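PDB 3MN8: carboxypeptidase D from Drosophila melanogaster, which is a zinc-dependent metallocarboxypeptidase that removes C-terminal arginine or lysine from peptides and proteins, including growth factors, peptide hormones and neuropeptides. Local coordinates for residues K29-A41 against Y311-K325. Numbering follows the deposited sequence.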
# COMPACT_ATOMS: atom_id res chain seq x y z
N LYS A 29 -9.14 10.85 -25.98
CA LYS A 29 -8.75 10.74 -24.57
C LYS A 29 -8.78 9.30 -24.04
O LYS A 29 -8.53 8.34 -24.78
CB LYS A 29 -9.64 11.65 -23.70
CG LYS A 29 -8.94 12.21 -22.46
CD LYS A 29 -9.95 12.73 -21.43
CE LYS A 29 -9.26 13.47 -20.30
NZ LYS A 29 -10.15 13.61 -19.11
N GLU A 30 -9.12 9.16 -22.76
CA GLU A 30 -8.96 7.92 -21.99
C GLU A 30 -9.73 6.68 -22.49
O GLU A 30 -10.90 6.75 -22.86
CB GLU A 30 -9.31 8.18 -20.52
CG GLU A 30 -8.68 9.44 -19.94
CD GLU A 30 -9.31 9.86 -18.62
OE1 GLU A 30 -10.53 10.13 -18.61
OE2 GLU A 30 -8.58 9.92 -17.60
N ASP A 31 -9.07 5.53 -22.47
CA ASP A 31 -9.73 4.26 -22.73
C ASP A 31 -10.20 3.64 -21.40
O ASP A 31 -9.48 2.87 -20.77
CB ASP A 31 -8.77 3.33 -23.47
CG ASP A 31 -9.27 1.90 -23.52
OD1 ASP A 31 -8.49 1.01 -23.94
OD2 ASP A 31 -10.43 1.66 -23.12
N GLU A 32 -11.41 4.01 -20.99
CA GLU A 32 -12.02 3.47 -19.77
C GLU A 32 -13.18 2.52 -20.10
O GLU A 32 -14.24 2.57 -19.47
CB GLU A 32 -12.55 4.61 -18.90
CG GLU A 32 -11.50 5.57 -18.39
CD GLU A 32 -12.11 6.70 -17.58
OE1 GLU A 32 -12.14 6.59 -16.33
OE2 GLU A 32 -12.58 7.70 -18.19
N SER A 33 -12.99 1.67 -21.11
CA SER A 33 -14.05 0.78 -21.56
C SER A 33 -14.50 -0.18 -20.47
O SER A 33 -15.66 -0.62 -20.43
CB SER A 33 -13.59 -0.01 -22.79
OG SER A 33 -12.55 -0.91 -22.47
N PHE A 34 -13.58 -0.50 -19.56
CA PHE A 34 -13.84 -1.44 -18.48
C PHE A 34 -15.10 -1.11 -17.67
O PHE A 34 -15.47 -1.85 -16.77
CB PHE A 34 -12.61 -1.62 -17.57
CG PHE A 34 -12.00 -0.33 -17.06
CD1 PHE A 34 -12.50 0.31 -15.93
CD2 PHE A 34 -10.89 0.22 -17.68
CE1 PHE A 34 -11.93 1.48 -15.45
CE2 PHE A 34 -10.30 1.40 -17.20
CZ PHE A 34 -10.82 2.02 -16.09
N LEU A 35 -15.75 -0.00 -18.01
CA LEU A 35 -16.96 0.42 -17.31
C LEU A 35 -18.26 0.01 -18.01
O LEU A 35 -19.34 0.14 -17.45
CB LEU A 35 -16.95 1.94 -17.15
CG LEU A 35 -15.63 2.58 -16.72
CD1 LEU A 35 -15.68 4.09 -16.93
CD2 LEU A 35 -15.29 2.22 -15.27
N GLN A 36 -18.15 -0.50 -19.24
CA GLN A 36 -19.33 -0.71 -20.08
C GLN A 36 -20.18 -1.91 -19.66
O GLN A 36 -21.06 -2.34 -20.39
CB GLN A 36 -18.87 -0.89 -21.53
CG GLN A 36 -19.98 -0.85 -22.57
CD GLN A 36 -20.29 0.56 -23.03
OE1 GLN A 36 -20.97 0.77 -24.04
NE2 GLN A 36 -19.77 1.55 -22.29
N GLN A 37 -19.91 -2.43 -18.47
CA GLN A 37 -20.48 -3.70 -18.05
C GLN A 37 -20.23 -3.92 -16.55
O GLN A 37 -19.47 -4.81 -16.16
CB GLN A 37 -19.84 -4.83 -18.86
CG GLN A 37 -18.30 -4.74 -18.99
CD GLN A 37 -17.56 -5.66 -18.03
OE1 GLN A 37 -17.30 -5.30 -16.88
NE2 GLN A 37 -17.19 -6.85 -18.50
N PRO A 38 -20.87 -3.10 -15.71
CA PRO A 38 -20.62 -3.13 -14.27
C PRO A 38 -20.98 -4.48 -13.65
O PRO A 38 -22.10 -4.96 -13.81
CB PRO A 38 -21.54 -2.04 -13.73
CG PRO A 38 -21.88 -1.19 -14.92
CD PRO A 38 -21.89 -2.11 -16.08
N HIS A 39 -20.03 -5.07 -12.94
CA HIS A 39 -20.22 -6.37 -12.32
C HIS A 39 -19.01 -6.71 -11.44
O HIS A 39 -17.91 -6.17 -11.62
CB HIS A 39 -20.43 -7.45 -13.39
CG HIS A 39 -19.18 -7.87 -14.10
ND1 HIS A 39 -18.45 -7.01 -14.88
CD2 HIS A 39 -18.54 -9.06 -14.15
CE1 HIS A 39 -17.40 -7.65 -15.38
NE2 HIS A 39 -17.43 -8.89 -14.95
N TYR A 40 -19.21 -7.60 -10.47
CA TYR A 40 -18.09 -8.01 -9.62
C TYR A 40 -17.33 -9.17 -10.26
O TYR A 40 -17.93 -10.18 -10.62
CB TYR A 40 -18.57 -8.36 -8.20
CG TYR A 40 -18.84 -7.13 -7.34
CD1 TYR A 40 -20.14 -6.75 -7.02
CD2 TYR A 40 -17.80 -6.34 -6.89
CE1 TYR A 40 -20.38 -5.63 -6.24
CE2 TYR A 40 -18.04 -5.21 -6.12
CZ TYR A 40 -19.33 -4.86 -5.80
OH TYR A 40 -19.54 -3.74 -5.04
N ALA A 41 -16.02 -9.02 -10.41
CA ALA A 41 -15.21 -10.08 -11.00
C ALA A 41 -15.00 -11.24 -10.02
O ALA A 41 -14.58 -11.05 -8.88
CB ALA A 41 -13.88 -9.53 -11.49
N TYR A 311 -20.62 -4.06 0.83
CA TYR A 311 -20.78 -4.77 -0.45
C TYR A 311 -21.90 -4.16 -1.28
O TYR A 311 -23.01 -4.68 -1.27
CB TYR A 311 -21.11 -6.24 -0.19
CG TYR A 311 -20.75 -7.20 -1.32
CD1 TYR A 311 -20.40 -8.52 -1.04
CD2 TYR A 311 -20.75 -6.78 -2.64
CE1 TYR A 311 -20.06 -9.40 -2.05
CE2 TYR A 311 -20.40 -7.66 -3.67
CZ TYR A 311 -20.06 -8.97 -3.36
OH TYR A 311 -19.72 -9.86 -4.36
N PRO A 312 -21.62 -3.06 -1.99
CA PRO A 312 -22.68 -2.41 -2.78
C PRO A 312 -22.94 -3.17 -4.07
O PRO A 312 -22.30 -4.19 -4.32
CB PRO A 312 -22.11 -1.01 -3.08
CG PRO A 312 -20.78 -0.92 -2.30
CD PRO A 312 -20.34 -2.33 -2.07
N ALA A 313 -23.89 -2.68 -4.88
CA ALA A 313 -24.23 -3.32 -6.15
C ALA A 313 -23.35 -2.79 -7.28
O ALA A 313 -22.86 -1.66 -7.21
CB ALA A 313 -25.71 -3.13 -6.49
N ALA A 314 -23.19 -3.60 -8.32
CA ALA A 314 -22.33 -3.25 -9.45
C ALA A 314 -22.54 -1.83 -10.00
O ALA A 314 -21.58 -1.11 -10.23
CB ALA A 314 -22.50 -4.28 -10.56
N SER A 315 -23.80 -1.44 -10.19
CA SER A 315 -24.12 -0.14 -10.81
C SER A 315 -23.44 1.00 -10.07
O SER A 315 -23.23 2.08 -10.62
CB SER A 315 -25.64 0.09 -10.84
OG SER A 315 -26.19 0.14 -9.52
N THR A 316 -23.10 0.73 -8.81
CA THR A 316 -22.40 1.68 -7.96
C THR A 316 -20.95 1.84 -8.42
O THR A 316 -20.39 2.94 -8.35
CB THR A 316 -22.42 1.20 -6.49
OG1 THR A 316 -23.60 1.70 -5.85
CG2 THR A 316 -21.21 1.69 -5.73
N LEU A 317 -20.38 0.75 -8.92
CA LEU A 317 -18.95 0.67 -9.24
C LEU A 317 -18.40 1.77 -10.15
O LEU A 317 -17.31 2.30 -9.89
CB LEU A 317 -18.63 -0.71 -9.83
CG LEU A 317 -19.08 -1.93 -9.02
CD1 LEU A 317 -18.84 -3.19 -9.85
CD2 LEU A 317 -18.38 -2.03 -7.65
N PRO A 318 -19.12 2.11 -11.23
CA PRO A 318 -18.60 3.16 -12.11
C PRO A 318 -18.41 4.50 -11.39
O PRO A 318 -17.40 5.16 -11.64
CB PRO A 318 -19.68 3.26 -13.18
CG PRO A 318 -20.21 1.87 -13.26
CD PRO A 318 -20.24 1.39 -11.84
N GLN A 319 -19.35 4.87 -10.52
CA GLN A 319 -19.21 6.07 -9.65
C GLN A 319 -17.99 6.01 -8.70
O GLN A 319 -17.22 6.98 -8.57
CB GLN A 319 -20.47 6.28 -8.81
CG GLN A 319 -21.50 7.23 -9.41
CD GLN A 319 -22.77 6.51 -9.84
OE1 GLN A 319 -23.87 7.06 -9.75
NE2 GLN A 319 -22.62 5.26 -10.30
N GLU A 320 -17.85 4.88 -8.02
CA GLU A 320 -16.73 4.66 -7.12
C GLU A 320 -15.43 4.84 -7.88
O GLU A 320 -14.46 5.40 -7.35
CB GLU A 320 -16.79 3.27 -6.48
CG GLU A 320 -18.07 3.00 -5.67
CD GLU A 320 -18.22 3.89 -4.43
OE1 GLU A 320 -17.39 4.79 -4.22
OE2 GLU A 320 -19.19 3.67 -3.66
N TRP A 321 -15.41 4.39 -9.13
CA TRP A 321 -14.21 4.56 -9.93
C TRP A 321 -13.85 6.04 -10.13
O TRP A 321 -12.70 6.44 -9.91
CB TRP A 321 -14.30 3.85 -11.29
CG TRP A 321 -13.22 4.30 -12.23
CD1 TRP A 321 -13.36 5.13 -13.29
CD2 TRP A 321 -11.82 4.00 -12.14
NE1 TRP A 321 -12.15 5.34 -13.89
CE2 TRP A 321 -11.18 4.67 -13.20
CE3 TRP A 321 -11.04 3.23 -11.26
CZ2 TRP A 321 -9.79 4.58 -13.41
CZ3 TRP A 321 -9.67 3.15 -11.48
CH2 TRP A 321 -9.06 3.82 -12.55
N GLN A 322 -14.82 6.85 -10.53
CA GLN A 322 -14.57 8.25 -10.83
C GLN A 322 -14.11 9.05 -9.60
O GLN A 322 -13.33 9.99 -9.73
CB GLN A 322 -15.78 8.92 -11.46
CG GLN A 322 -15.47 9.57 -12.79
CD GLN A 322 -15.14 8.56 -13.87
OE1 GLN A 322 -14.20 8.74 -14.64
NE2 GLN A 322 -15.92 7.48 -13.92
N ARG A 323 -14.61 8.67 -8.43
CA ARG A 323 -14.21 9.33 -7.18
C ARG A 323 -12.78 8.98 -6.75
O ARG A 323 -11.98 9.86 -6.42
CB ARG A 323 -15.18 8.96 -6.06
CG ARG A 323 -16.62 9.17 -6.45
CD ARG A 323 -17.56 8.61 -5.41
NE ARG A 323 -18.92 9.14 -5.55
CZ ARG A 323 -19.96 8.66 -4.88
NH1 ARG A 323 -19.78 7.65 -4.04
NH2 ARG A 323 -21.17 9.19 -5.06
N ASN A 324 -12.48 7.69 -6.75
CA ASN A 324 -11.21 7.22 -6.21
C ASN A 324 -10.09 7.34 -7.22
O ASN A 324 -8.91 7.29 -6.86
CB ASN A 324 -11.35 5.78 -5.74
CG ASN A 324 -12.31 5.64 -4.58
OD1 ASN A 324 -11.89 5.58 -3.42
ND2 ASN A 324 -13.62 5.59 -4.87
N LYS A 325 -10.45 7.50 -8.48
CA LYS A 325 -9.48 7.59 -9.58
C LYS A 325 -8.28 8.50 -9.27
O LYS A 325 -7.14 8.05 -9.31
CB LYS A 325 -10.19 8.07 -10.85
CG LYS A 325 -9.42 7.91 -12.15
CD LYS A 325 -10.22 8.59 -13.23
CE LYS A 325 -9.60 8.41 -14.59
NZ LYS A 325 -10.50 8.99 -15.62
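The Y40 ring has a neighbour on each face: Y311 turns its CE2 edge onto one, toward the rim, and L317 CD1 lies over the centre of the other. Ring planes at 88° and centroids 4.9 Å apart define an edge-to-face (T-shaped) pair. At the Y40 edge, Y40 OH donates to P312 O at 2.9 Å, reaching that oxygen from above its carbonyl plane. W321 is enclosed similarly. F34 points its CE1-CZ edge at one face (planes at 90°), and K325 CG, from one turn further along the helix, lies 3.4 Å above the other. At the indole edge, W321 NE1 donates to E32 OE1 (2.7 Å, N-H...O 162°), nearly in the ring plane. With CG anti to the backbone N and the chain extended beyond it, K325 forms salt bridges from one ammonium to two carboxylates, NZ to E32 OE1 at 3.0 Å and to the less well-ordered E30 OE2 at 2.9 Å; E32 OE1 thus accepts two donors. Y117 of helix 106-121 also bonds E30 OE2. Between the two aromatic sites, P38 CG meets P318 CG at 3.9 Å, while A314 CB packs against P38 O. The side chain of Y311 is about 11 Å from the catalytic zinc. These contacts join the N-terminal segment, ahead of helix 43-56, to the lead-in and first half of helix 317-333, the last helix of the M14 α/β fold in the first carboxypeptidase-like domain (active 1B form).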